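Local coordinates for protein haloacid dehalogenase-like hydrolase (Salmonella enterica subsp. enterica serovar Typhi, PDB 4EZE) that probably hydrolyses O-phosphoserine to serine and inorganic phosphate with the help of magnesium, the last step of serine biosynthesis, at residues I110-D116 with N264-D270. Residues are numbered along the deposited sequence; the frame is centred on the assembly and turned at random.
With NA (sodium ion), chain D.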
# COMPACT_ATOMS: atom_id res chain seq x y z
N ILE A 110 0.78 5.23 12.74
CA ILE A 110 0.20 4.02 12.20
C ILE A 110 0.67 3.84 10.76
O ILE A 110 0.78 4.81 10.03
CB ILE A 110 -1.32 4.12 12.12
CG1 ILE A 110 -1.91 4.60 13.43
CG2 ILE A 110 -1.90 2.76 11.73
CD1 ILE A 110 -3.33 5.08 13.29
N ILE A 111 0.90 2.61 10.36
CA ILE A 111 1.04 2.32 8.95
C ILE A 111 -0.04 1.33 8.64
O ILE A 111 -0.02 0.22 9.18
CB ILE A 111 2.40 1.70 8.64
CG1 ILE A 111 3.52 2.54 9.22
CG2 ILE A 111 2.62 1.60 7.14
CD1 ILE A 111 4.82 2.39 8.45
N ALA A 112 -1.00 1.74 7.80
CA ALA A 112 -2.09 0.87 7.36
C ALA A 112 -1.78 0.31 5.97
O ALA A 112 -1.27 1.03 5.10
CB ALA A 112 -3.40 1.65 7.33
N PHE A 113 -2.13 -0.96 5.75
CA PHE A 113 -1.99 -1.60 4.43
C PHE A 113 -3.33 -2.14 3.92
O PHE A 113 -4.03 -2.81 4.65
CB PHE A 113 -1.07 -2.80 4.51
CG PHE A 113 0.35 -2.47 4.87
CD1 PHE A 113 1.27 -2.18 3.87
CD2 PHE A 113 0.76 -2.50 6.19
CE1 PHE A 113 2.58 -1.90 4.20
CE2 PHE A 113 2.07 -2.22 6.53
CZ PHE A 113 2.99 -1.93 5.52
N ASP A 114 -3.67 -1.87 2.67
CA ASP A 114 -4.76 -2.61 2.03
C ASP A 114 -4.26 -4.07 1.99
O ASP A 114 -3.06 -4.31 2.12
CB ASP A 114 -4.98 -2.08 0.61
CG ASP A 114 -6.21 -2.70 -0.07
OD1 ASP A 114 -6.97 -3.40 0.61
OD2 ASP A 114 -6.40 -2.48 -1.29
N MET A 115 -5.16 -5.03 1.78
CA MET A 115 -4.72 -6.43 1.71
C MET A 115 -4.40 -6.86 0.28
O MET A 115 -3.23 -7.01 -0.08
CB MET A 115 -5.76 -7.38 2.35
CG MET A 115 -5.49 -8.86 2.07
SD MET A 115 -6.43 -9.92 3.21
CE MET A 115 -8.13 -9.54 2.76
N ASP A 116 -5.43 -7.04 -0.54
CA ASP A 116 -5.21 -7.61 -1.87
C ASP A 116 -4.32 -6.74 -2.75
O ASP A 116 -4.53 -5.54 -2.87
CB ASP A 116 -6.54 -7.86 -2.58
CG ASP A 116 -7.37 -8.94 -1.90
OD1 ASP A 116 -6.79 -9.86 -1.28
OD2 ASP A 116 -8.61 -8.86 -1.99
N ASN A 264 1.00 11.61 11.07
CA ASN A 264 1.82 10.46 11.49
C ASN A 264 1.20 9.17 11.01
O ASN A 264 1.59 8.06 11.43
CB ASN A 264 1.98 10.45 13.00
CG ASN A 264 2.86 11.58 13.49
OD1 ASN A 264 3.96 11.76 13.00
ND2 ASN A 264 2.36 12.34 14.43
N ILE A 265 0.18 9.32 10.16
CA ILE A 265 -0.48 8.17 9.55
C ILE A 265 0.08 7.88 8.16
O ILE A 265 -0.03 8.71 7.24
CB ILE A 265 -1.98 8.43 9.41
CG1 ILE A 265 -2.60 8.65 10.79
CG2 ILE A 265 -2.69 7.27 8.71
CD1 ILE A 265 -4.08 8.97 10.71
N ILE A 266 0.68 6.71 8.01
CA ILE A 266 1.06 6.20 6.70
C ILE A 266 0.05 5.09 6.27
O ILE A 266 -0.23 4.16 7.04
CB ILE A 266 2.48 5.62 6.76
CG1 ILE A 266 3.50 6.72 7.07
CG2 ILE A 266 2.84 4.89 5.48
CD1 ILE A 266 4.81 6.13 7.56
N ALA A 267 -0.49 5.20 5.05
CA ALA A 267 -1.38 4.19 4.44
C ALA A 267 -0.85 3.81 3.07
O ALA A 267 -0.37 4.67 2.34
CB ALA A 267 -2.79 4.74 4.31
N CYS A 268 -0.93 2.53 2.72
CA CYS A 268 -0.40 2.02 1.44
C CYS A 268 -1.51 1.26 0.72
O CYS A 268 -2.24 0.50 1.34
CB CYS A 268 0.71 1.00 1.69
SG CYS A 268 2.05 1.54 2.76
N GLY A 269 -1.63 1.44 -0.59
CA GLY A 269 -2.67 0.75 -1.36
C GLY A 269 -2.35 0.80 -2.84
O GLY A 269 -1.46 1.55 -3.26
N ASP A 270 -3.08 0.01 -3.62
CA ASP A 270 -2.88 -0.08 -5.05
C ASP A 270 -4.10 0.38 -5.88
O ASP A 270 -3.95 0.76 -7.04
CB ASP A 270 -2.66 -1.53 -5.43
CG ASP A 270 -3.91 -2.36 -5.22
OD1 ASP A 270 -4.35 -2.47 -4.05
OD2 ASP A 270 -4.48 -2.85 -6.22
NA NA D . -6.13 -3.72 -3.14
O HOH W 1 -7.58 -2.47 -4.03
O HOH W 2 -7.12 -4.92 -5.13
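Ile-111 and Ile-266 lie side by side on one face of a pair of parallel strands, 110-113 and 265-269, whose axes differ in direction by only 14°. CG2 of Ile-111 meets CG2 of Ile-266 at 3.7 Å, and the two CD1 atoms touch further out. In both isoleucines CG1 is anti to the carbonyl carbon (chi1 -51° in Ile-111), and with the two residues paired in register this carries the branches out in the same direction. On the same face SG of Cys-268 approaches the Phe-113 ring obliquely, 3.8 Å from CE1; Phe-119 and Phe-306 set rings edge-to-face against that phenyl group. On the other face the direct contacts are longer, 4.4 Å between CB of Ala-112 and CB of Ala-267, and helix 244-258 covers Ile-110, Ala-112 and Ile-265. Five backbone hydrogen bonds join the segments, from the N of Ile-110 on the O of Asn-264 to the one from the N of Asp-114 to the O of Cys-268.

Beyond Asp-114 and Gly-269 the two segments diverge and are bridged by a sodium ion that also carries two waters; Asp-116 here is only partly buried. OD2 of Asp-114 binds the ion at 2.2 Å and OD1 of Asp-270 at 2.4 Å; the backbone O of Asp-116 is a third protein ligand. OD1 of Asp-114 accepts the N-H of Met-115 from above the carboxylate plane, a bent bond (130°) that probably helps hold the Asp-114 carboxylate in place. The carboxylate of Asp-116 does not bind the ion; its OD1 accepts the N-H of Gly-124. With Asp-114 the predicted nucleophile and Asp-116 the predicted proton donor, this is the DxD metal site at the C-terminal strand ends of the Rossmann-like HAD core, where sodium probably occupies the magnesium position.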